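PDB 3HC1: metal-dependent phosphohydrolase, HDOD domain-containing from Geobacter sulfurreducens, which is of unknown function but binds two iron ions in an HD-type site and is probably a metal-dependent phosphohydrolase. Local coordinates for residues L119-L124 / A297-L302; S192-G197 / L215-I220; C211-Y216 / A229-V234. All coordinates share one frame; numbering follows the deposited sequence. Where two conformers were deposited one is given.

Contact 1: residues L119-L124 / A297-L302; sequences LWAHSL and AAVDEL. With FE (Fe (III) ion), chain C.
Val-299 has CG1 anti to its backbone N (chi1 167°), and Leu-124 likewise carries CG anti to N (chi1 -172°); these two torsions bring Val-299 CG2 to Leu-124 CG and put Val-299 CG1 on Ala-121, between helix 116-136 and helix 281-302. CG1 of Val-299 presses on the backbone of the first helix, 3.3 Å from the carbonyl O of Ala-121, and also lies 3.7 Å from Ala-121 CB. The other methyl, CG2, meets Leu-124 CG at 4.0 Å, the two side chains lying alongside each other and pointing opposite ways. Leu-124 CD2 then reaches Leu-302 CD2, also 4.0 Å away, where the leucine side chains run crosswise. At the outer margin the carboxylate oxygen OD1 of Asp-300 comes near Ala-121 CB without a polar bond.

One water spans the helices: it accepts from Trp-120 NE1 at 3.0 Å, in the plane of the indole, and donates to Val-299 O at 2.8 Å. The buried N-H is thereby paired although the indole makes no direct bond to helix 281-302; Phe-107 meets the Trp-120 ring edge-to-face. Within helix 116-136, Ser-123 OG and Ser-123 N grip Leu-119 O from opposite faces of its carbonyl plane, satisfying the hydroxyl inside the helix.

The short segments run at 135° with their axes 9.2 Å apart, and the small Ala-121 sits where the backbones come nearest. His-122 points away from this packing and binds an iron ion through NE2 at 2.2 Å, while its ND1 is hydrogen-bonded to Leu-246 O. Glu-249 and a water are further ligands of this iron. The C-terminal helix thus packs behind the helix bearing the first histidine of the H...HD...D motif characteristic of HD domains, here His-122, His-152, Asp-153 and Asp-238.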
loop_
_atom_site.group_PDB
_atom_site.type_symbol
_atom_site.label_atom_id
_atom_site.label_comp_id
_atom_site.label_asym_id
_atom_site.label_seq_id
_atom_site.Cartn_x
_atom_site.Cartn_y
_atom_site.Cartn_z
ATOM N N LEU A 119 5.015 8.843 -4.710
ATOM C CA LEU A 119 4.041 7.765 -4.686
ATOM C C LEU A 119 4.614 6.539 -3.982
ATOM O O LEU A 119 3.916 5.903 -3.218
ATOM C CB LEU A 119 3.543 7.441 -6.104
ATOM C CG LEU A 119 2.377 8.359 -6.545
ATOM C CD1 LEU A 119 2.717 9.859 -6.515
ATOM C CD2 LEU A 119 1.876 7.957 -7.921
ATOM N N TRP A 120 5.873 6.215 -4.244
ATOM C CA TRP A 120 6.505 5.096 -3.589
ATOM C C TRP A 120 6.623 5.253 -2.065
ATOM O O TRP A 120 6.223 4.366 -1.301
ATOM C CB TRP A 120 7.882 4.823 -4.226
ATOM C CG TRP A 120 8.698 3.800 -3.484
ATOM C CD1 TRP A 120 9.840 4.012 -2.768
ATOM C CD2 TRP A 120 8.452 2.386 -3.445
ATOM N NE1 TRP A 120 10.312 2.812 -2.272
ATOM C CE2 TRP A 120 9.462 1.805 -2.660
ATOM C CE3 TRP A 120 7.441 1.570 -3.956
ATOM C CZ2 TRP A 120 9.503 0.427 -2.387
ATOM C CZ3 TRP A 120 7.470 0.225 -3.696
ATOM C CH2 TRP A 120 8.528 -0.348 -2.923
ATOM N N ALA A 121 7.174 6.374 -1.630
ATOM C CA ALA A 121 7.383 6.624 -0.210
ATOM C C ALA A 121 6.055 6.537 0.558
ATOM O O ALA A 121 5.959 5.908 1.617
ATOM C CB ALA A 121 8.103 8.035 0.029
ATOM N N HIS A 122 5.022 7.163 0.011
ATOM C CA HIS A 122 3.692 7.123 0.627
ATOM C C HIS A 122 3.124 5.679 0.695
ATOM O O HIS A 122 2.540 5.261 1.709
ATOM C CB HIS A 122 2.722 8.001 -0.184
ATOM C CG HIS A 122 1.285 7.819 0.202
ATOM N ND1 HIS A 122 0.804 8.167 1.443
ATOM C CD2 HIS A 122 0.245 7.268 -0.468
ATOM C CE1 HIS A 122 -0.491 7.902 1.497
ATOM N NE2 HIS A 122 -0.855 7.338 0.356
ATOM N N SER A 123 3.303 4.937 -0.399
ATOM C CA SER A 123 2.807 3.563 -0.498
ATOM C C SER A 123 3.542 2.635 0.452
ATOM O O SER A 123 2.892 1.824 1.181
ATOM C CB SER A 123 2.884 3.051 -1.945
ATOM O OG SER A 123 2.006 3.810 -2.799
ATOM N N LEU A 124 4.878 2.738 0.477
ATOM C CA LEU A 124 5.695 1.986 1.440
ATOM C C LEU A 124 5.345 2.336 2.888
ATOM O O LEU A 124 5.283 1.442 3.733
ATOM C CB LEU A 124 7.190 2.220 1.209
ATOM C CG LEU A 124 8.177 1.347 2.011
ATOM C CD1 LEU A 124 7.871 -0.172 1.825
ATOM C CD2 LEU A 124 9.605 1.687 1.541
ATOM N N ALA A 297 12.153 8.283 7.775
ATOM C CA ALA A 297 13.571 8.152 7.410
ATOM C C ALA A 297 13.859 6.815 6.694
ATOM O O ALA A 297 14.562 6.779 5.662
ATOM C CB ALA A 297 14.481 8.327 8.621
ATOM N N ALA A 298 13.325 5.734 7.242
ATOM C CA ALA A 298 13.584 4.413 6.731
ATOM C C ALA A 298 12.966 4.297 5.314
ATOM O O ALA A 298 13.646 3.940 4.316
ATOM C CB ALA A 298 13.002 3.359 7.698
ATOM N N VAL A 299 11.699 4.669 5.210
ATOM C CA VAL A 299 11.041 4.714 3.909
ATOM C C VAL A 299 11.849 5.487 2.868
ATOM O O VAL A 299 12.095 4.981 1.756
ATOM C CB VAL A 299 9.609 5.299 4.010
ATOM C CG1 VAL A 299 9.074 5.618 2.659
ATOM C CG2 VAL A 299 8.697 4.309 4.702
ATOM N N ASP A 300 12.304 6.683 3.235
ATOM C CA ASP A 300 12.940 7.578 2.271
ATOM C C ASP A 300 14.264 7.035 1.834
ATOM O O ASP A 300 14.728 7.317 0.732
ATOM C CB ASP A 300 13.154 8.952 2.881
ATOM C CG ASP A 300 11.887 9.798 2.892
ATOM O OD1 ASP A 300 10.833 9.423 2.300
ATOM O OD2 ASP A 300 11.961 10.879 3.503
ATOM N N GLU A 301 14.893 6.257 2.694
ATOM C CA GLU A 301 16.232 5.828 2.414
ATOM C C GLU A 301 16.333 4.533 1.623
ATOM O O GLU A 301 17.351 4.308 0.983
ATOM C CB GLU A 301 17.016 5.766 3.714
ATOM C CG GLU A 301 17.376 7.185 4.215
ATOM C CD GLU A 301 17.452 7.296 5.740
ATOM O OE1 GLU A 301 17.892 6.331 6.409
ATOM O OE2 GLU A 301 17.060 8.365 6.262
ATOM N N LEU A 302 15.273 3.729 1.584
ATOM C CA LEU A 302 15.425 2.326 1.168
ATOM C C LEU A 302 15.837 2.181 -0.286
ATOM O O LEU A 302 16.887 1.598 -0.592
ATOM C CB LEU A 302 14.153 1.520 1.408
ATOM C CG LEU A 302 14.206 0.089 0.873
ATOM C CD1 LEU A 302 15.164 -0.748 1.704
ATOM C CD2 LEU A 302 12.819 -0.501 0.844
HETATM FE FE FE C . -2.947 6.922 -0.235
HETATM O O HOH W 1 12.679 3.680 -0.637
HETATM O O HOH W 2 -4.916 6.734 -0.446
#

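Contact 2: residues S192-G197 / L215-I220; sequences SHCEVG and LYHHDI. With FE (Fe (III) ion), chain B.
His-193 from one segment and His-217 and His-218 from the other converge on one iron ion, each through NE2, at 2.3 Å for His-193 NE2 and 2.2 Å for each of the other two NE2 atoms. His-193 meets both partners rim to rim, its plane turned 54° from that of His-217 and 81° from that of His-218, and neither pair stacks. His-217 CD2, by contrast, lies over one face of the His-218 ring, offset toward the rim. His-193 NE2 and His-218 NE2 stand only 3.0 Å apart; they are not hydrogen-bonded, both being bound to the metal. The far nitrogen of His-193, ND1, is bonded to Glu-185, which would help fix the rotation of the ring.

Next to the histidines, Cys-194 points into the other segment. Its SG lies at the edge of the His-218 ring, 3.5 Å from CD2, and obliquely to His-217, while its CB packs 3.3 Å from Leu-215 O. Farther out, Glu-195 CG touches Leu-215 CD1, their side chains roughly perpendicular.

Ser-192 and Glu-195 form a capping box that starts helix 193-203: Cys-194 N donates to Ser-192 OG, and Glu-195 OE1 accepts from both OG and N of Ser-192. Glu-195 OE2 is held by a salt bridge to Arg-12. With Asp-153 and Glu-249 bridging to the other iron, and a water common to both ions, this three-histidine cluster forms the second half of a di-iron HD-domain site.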
loop_
_atom_site.group_PDB
_atom_site.type_symbol
_atom_site.label_atom_id
_atom_site.label_comp_id
_atom_site.label_asym_id
_atom_site.label_seq_id
_atom_site.Cartn_x
_atom_site.Cartn_y
_atom_site.Cartn_z
ATOM N N SER A 192 -12.304 8.001 -9.705
ATOM C CA SER A 192 -11.033 8.250 -9.029
ATOM C C SER A 192 -10.035 7.083 -9.147
ATOM O O SER A 192 -10.338 6.017 -9.711
ATOM C CB SER A 192 -11.312 8.565 -7.556
ATOM O OG SER A 192 -11.312 7.364 -6.781
ATOM N N HIS A 193 -8.857 7.280 -8.567
ATOM C CA HIS A 193 -7.844 6.224 -8.495
ATOM C C HIS A 193 -8.316 4.986 -7.719
ATOM O O HIS A 193 -7.719 3.899 -7.900
ATOM C CB HIS A 193 -6.526 6.720 -7.898
ATOM C CG HIS A 193 -6.621 7.085 -6.454
ATOM N ND1 HIS A 193 -7.266 8.229 -6.015
ATOM C CD2 HIS A 193 -6.213 6.432 -5.346
ATOM C CE1 HIS A 193 -7.201 8.277 -4.699
ATOM N NE2 HIS A 193 -6.546 7.213 -4.270
ATOM N N CYS A 194 -9.316 5.136 -6.846
ATOM C CA CYS A 194 -9.976 3.992 -6.192
ATOM C C CYS A 194 -10.579 3.063 -7.219
ATOM O O CYS A 194 -10.290 1.882 -7.253
ATOM C CB CYS A 194 -11.042 4.432 -5.228
ATOM S SG CYS A 194 -10.427 5.425 -3.846
ATOM N N GLU A 195 -11.378 3.598 -8.117
ATOM C CA GLU A 195 -12.006 2.785 -9.150
ATOM C C GLU A 195 -11.078 2.317 -10.250
ATOM O O GLU A 195 -11.147 1.156 -10.698
ATOM C CB GLU A 195 -13.164 3.592 -9.743
ATOM C CG GLU A 195 -14.231 3.845 -8.713
ATOM C CD GLU A 195 -14.048 5.145 -7.939
ATOM O OE1 GLU A 195 -13.019 5.831 -8.045
ATOM O OE2 GLU A 195 -14.968 5.462 -7.219
ATOM N N VAL A 196 -10.191 3.220 -10.692
ATOM C CA VAL A 196 -9.169 2.843 -11.626
ATOM C C VAL A 196 -8.284 1.775 -11.032
ATOM O O VAL A 196 -7.953 0.832 -11.732
ATOM C CB VAL A 196 -8.299 4.073 -12.080
ATOM C CG1 VAL A 196 -7.106 3.697 -13.011
ATOM C CG2 VAL A 196 -9.215 5.038 -12.838
ATOM N N GLY A 197 -7.877 1.931 -9.768
ATOM C CA GLY A 197 -6.976 0.931 -9.136
ATOM C C GLY A 197 -7.679 -0.411 -9.027
ATOM O O GLY A 197 -7.064 -1.490 -9.178
ATOM N N LEU A 215 -10.414 -0.023 -3.746
ATOM C CA LEU A 215 -11.682 0.659 -4.010
ATOM C C LEU A 215 -12.197 1.516 -2.858
ATOM O O LEU A 215 -12.781 2.600 -3.082
ATOM C CB LEU A 215 -12.766 -0.384 -4.379
ATOM C CG LEU A 215 -14.174 0.124 -4.748
ATOM C CD1 LEU A 215 -14.123 1.127 -5.916
ATOM C CD2 LEU A 215 -15.130 -1.047 -5.077
ATOM N N TYR A 216 -11.999 1.049 -1.630
ATOM C CA TYR A 216 -12.691 1.610 -0.462
ATOM C C TYR A 216 -11.806 2.351 0.525
ATOM O O TYR A 216 -12.300 2.829 1.556
ATOM C CB TYR A 216 -13.435 0.510 0.289
ATOM C CG TYR A 216 -14.517 -0.228 -0.476
ATOM C CD1 TYR A 216 -15.645 0.431 -0.970
ATOM C CD2 TYR A 216 -14.456 -1.611 -0.618
ATOM C CE1 TYR A 216 -16.674 -0.297 -1.655
ATOM C CE2 TYR A 216 -15.461 -2.339 -1.273
ATOM C CZ TYR A 216 -16.540 -1.685 -1.798
ATOM O OH TYR A 216 -17.482 -2.453 -2.407
ATOM N N HIS A 217 -10.514 2.461 0.214
ATOM C CA HIS A 217 -9.551 2.974 1.182
ATOM C C HIS A 217 -9.734 4.407 1.599
ATOM O O HIS A 217 -9.185 4.787 2.635
ATOM C CB HIS A 217 -8.115 2.704 0.773
ATOM C CG HIS A 217 -7.619 3.556 -0.358
ATOM N ND1 HIS A 217 -7.611 3.132 -1.675
ATOM C CD2 HIS A 217 -7.005 4.761 -0.345
ATOM C CE1 HIS A 217 -7.072 4.073 -2.429
ATOM N NE2 HIS A 217 -6.789 5.107 -1.660
ATOM N N HIS A 218 -10.490 5.197 0.821
ATOM C CA HIS A 218 -10.836 6.582 1.225
ATOM C C HIS A 218 -12.165 6.693 1.959
ATOM O O HIS A 218 -12.510 7.772 2.389
ATOM C CB HIS A 218 -10.772 7.570 0.023
ATOM C CG HIS A 218 -9.379 7.834 -0.447
ATOM N ND1 HIS A 218 -8.527 8.679 0.232
ATOM C CD2 HIS A 218 -8.669 7.367 -1.514
ATOM C CE1 HIS A 218 -7.341 8.676 -0.361
ATOM N NE2 HIS A 218 -7.400 7.919 -1.445
ATOM N N ASP A 219 -12.909 5.592 2.135
ATOM C CA ASP A 219 -14.065 5.599 3.028
ATOM C C ASP A 219 -14.414 4.208 3.510
ATOM O O ASP A 219 -15.175 3.494 2.867
ATOM C CB ASP A 219 -15.271 6.225 2.383
ATOM C CG ASP A 219 -16.433 6.437 3.380
ATOM O OD1 ASP A 219 -16.281 6.278 4.638
ATOM O OD2 ASP A 219 -17.496 6.757 2.862
ATOM N N ILE A 220 -13.820 3.840 4.633
ATOM C CA ILE A 220 -14.019 2.506 5.234
ATOM C C ILE A 220 -15.507 2.206 5.451
ATOM O O ILE A 220 -15.918 1.061 5.379
ATOM C CB ILE A 220 -13.184 2.357 6.516
ATOM C CG1 ILE A 220 -13.218 0.911 7.052
ATOM C CG2 ILE A 220 -13.626 3.356 7.593
ATOM C CD1 ILE A 220 -12.818 -0.160 6.008
HETATM FE FE FE B . -5.620 6.878 -2.195
HETATM O O HOH W 3 -15.338 3.990 -4.263
HETATM O O HOH W 2 -4.916 6.734 -0.446
#

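Contact 3: residues C211-Y216 / A229-V234; sequences CDTILY and AIVAMV
Thr-213 projects from helix 208-216 against helix 229-243, its side chain splitting at CB into two branches with different neighbours. CG2, anti to the backbone N, drives into Val-234, lying 3.6 Å from CG1 and 3.7 Å from CB of that valine; the one side chain lies across the other. OG1 is turned beside its own backbone N (chi1 -66°) and meets methyls across the contact: Val-231 CG2 at 3.7 Å and Ile-230 CG2 at 3.8 Å. Its polar need is met on its own helix, where OG1 bonds to Phe-209 O, one turn earlier, so the hydroxyl can lie among hydrocarbon groups without a partner on the opposing helix.

Val-231 also reaches Tyr-216: its CG1 meets Tyr-216 CB at 4.0 Å, while the tyrosine ring leads away. The backbones come nearest at Thr-213 and Val-231, their CA atoms 4.7 Å apart. The short segments run with their axes 9.1 Å apart at an angle of 42°.

An alanine in place of Thr-213 would probably leave a gap beside Val-234 and Val-231 and rob Phe-209 O of its side-chain partner. Ala-148 of helix 142-150 also touches Thr-213, and Val-234 lies close to the iron ligands His-152 and His-217. The contact therefore rests on van der Waals packing of methyls, and of the Thr-213 hydroxyl oxygen against methyls, with the hydroxyl of buried Thr-213 satisfied within its own helix rather than spent on joining the two.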
loop_
_atom_site.group_PDB
_atom_site.type_symbol
_atom_site.label_atom_id
_atom_site.label_comp_id
_atom_site.label_asym_id
_atom_site.label_seq_id
_atom_site.Cartn_x
_atom_site.Cartn_y
_atom_site.Cartn_z
ATOM N N CYS A 211 -8.382 -5.943 -4.125
ATOM C CA CYS A 211 -9.220 -5.087 -4.982
ATOM C C CYS A 211 -10.106 -4.188 -4.172
ATOM O O CYS A 211 -10.181 -2.978 -4.415
ATOM C CB CYS A 211 -10.058 -5.948 -5.926
ATOM S SG CYS A 211 -9.066 -6.829 -7.162
ATOM N N ASP A 212 -10.782 -4.756 -3.180
ATOM C CA ASP A 212 -11.686 -3.924 -2.372
ATOM C C ASP A 212 -10.914 -2.885 -1.505
ATOM O O ASP A 212 -11.419 -1.838 -1.212
ATOM C CB ASP A 212 -12.492 -4.825 -1.463
ATOM C CG ASP A 212 -13.476 -5.723 -2.215
ATOM O OD1 ASP A 212 -13.600 -5.663 -3.478
ATOM O OD2 ASP A 212 -14.107 -6.558 -1.511
ATOM N N THR A 213 -9.701 -3.201 -1.080
ATOM C CA THR A 213 -8.938 -2.286 -0.283
ATOM C C THR A 213 -8.638 -1.049 -1.144
ATOM O O THR A 213 -8.888 0.064 -0.688
ATOM C CB THR A 213 -7.621 -2.880 0.205
ATOM O OG1 THR A 213 -7.869 -3.956 1.125
ATOM C CG2 THR A 213 -6.764 -1.782 0.874
ATOM N N ILE A 214 -8.251 -1.282 -2.409
ATOM C CA ILE A 214 -7.978 -0.214 -3.419
ATOM C C ILE A 214 -9.250 0.628 -3.675
ATOM O O ILE A 214 -9.191 1.835 -3.659
ATOM C CB ILE A 214 -7.406 -0.828 -4.703
ATOM C CG1 ILE A 214 -6.078 -1.549 -4.454
ATOM C CG2 ILE A 214 -7.174 0.238 -5.810
ATOM C CD1 ILE A 214 -5.688 -2.478 -5.665
ATOM N N LEU A 215 -10.414 -0.023 -3.746
ATOM C CA LEU A 215 -11.682 0.659 -4.010
ATOM C C LEU A 215 -12.197 1.516 -2.858
ATOM O O LEU A 215 -12.781 2.600 -3.082
ATOM C CB LEU A 215 -12.766 -0.384 -4.379
ATOM C CG LEU A 215 -14.174 0.124 -4.748
ATOM C CD1 LEU A 215 -14.123 1.127 -5.916
ATOM C CD2 LEU A 215 -15.130 -1.047 -5.077
ATOM N N TYR A 216 -11.999 1.049 -1.630
ATOM C CA TYR A 216 -12.691 1.610 -0.462
ATOM C C TYR A 216 -11.806 2.351 0.525
ATOM O O TYR A 216 -12.300 2.829 1.556
ATOM C CB TYR A 216 -13.435 0.510 0.289
ATOM C CG TYR A 216 -14.517 -0.228 -0.476
ATOM C CD1 TYR A 216 -15.645 0.431 -0.970
ATOM C CD2 TYR A 216 -14.456 -1.611 -0.618
ATOM C CE1 TYR A 216 -16.674 -0.297 -1.655
ATOM C CE2 TYR A 216 -15.461 -2.339 -1.273
ATOM C CZ TYR A 216 -16.540 -1.685 -1.798
ATOM O OH TYR A 216 -17.482 -2.453 -2.407
ATOM N N ALA A 229 -11.328 -5.928 8.132
ATOM C CA ALA A 229 -10.104 -5.574 8.917
ATOM C C ALA A 229 -9.022 -5.037 8.036
ATOM O O ALA A 229 -8.504 -3.975 8.323
ATOM C CB ALA A 229 -9.559 -6.725 9.720
ATOM N N ILE A 230 -8.705 -5.702 6.926
ATOM C CA ILE A 230 -7.600 -5.241 6.096
ATOM C C ILE A 230 -7.859 -3.846 5.544
ATOM O O ILE A 230 -6.996 -2.997 5.631
ATOM C CB ILE A 230 -7.244 -6.249 4.952
ATOM C CG1 ILE A 230 -6.751 -7.597 5.555
ATOM C CG2 ILE A 230 -6.164 -5.651 4.069
ATOM C CD1 ILE A 230 -6.645 -8.762 4.573
ATOM N N VAL A 231 -9.042 -3.623 4.979
ATOM C CA VAL A 231 -9.390 -2.357 4.392
ATOM C C VAL A 231 -9.337 -1.277 5.481
ATOM O O VAL A 231 -8.774 -0.200 5.271
ATOM C CB VAL A 231 -10.818 -2.303 3.787
ATOM C CG1 VAL A 231 -10.949 -0.955 3.012
ATOM C CG2 VAL A 231 -11.110 -3.497 2.880
ATOM N N ALA A 232 -9.920 -1.587 6.646
ATOM C CA ALA A 232 -9.940 -0.666 7.759
ATOM C C ALA A 232 -8.506 -0.268 8.158
ATOM O O ALA A 232 -8.238 0.926 8.373
ATOM C CB ALA A 232 -10.725 -1.274 8.928
HETATM N N MSE A 233 -7.589 -1.258 8.181
HETATM C CA MSE A 233 -6.184 -1.034 8.519
HETATM C C MSE A 233 -5.475 -0.115 7.543
HETATM O O MSE A 233 -4.726 0.816 7.936
HETATM C CB MSE A 233 -5.426 -2.406 8.709
HETATM C CG MSE A 233 -5.845 -3.004 10.089
HETATM SE SE MSE A 233 -5.312 -4.832 10.138
HETATM C CE MSE A 233 -6.622 -5.257 11.518
ATOM N N VAL A 234 -5.709 -0.369 6.270
ATOM C CA VAL A 234 -5.049 0.414 5.198
ATOM C C VAL A 234 -5.694 1.789 5.116
ATOM O O VAL A 234 -4.974 2.791 4.901
ATOM C CB VAL A 234 -5.108 -0.341 3.852
ATOM C CG1 VAL A 234 -4.707 0.584 2.589
ATOM C CG2 VAL A 234 -4.280 -1.670 3.922
#

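In the fold
From the N terminus, helix 116-136 comes first and is met only much later by helix 281-302, near the C terminus, so contact 1 closes a loop of 172 residues that encloses the other two. Inside it, contact 2 joins the start of helix 193-203 to the end of helix 208-216 and the turn after it. Contact 3 then ties helix 208-216 to helix 229-243. Contacts 2 and 3 share Leu-215 and Tyr-216 and touch directly, Ile-220 packing on Val-231 and Ala-232. Contact 1 lies about 21 Å from contact 2, centre to centre, yet one iron-bound water belongs to both, linking them through the di-iron site.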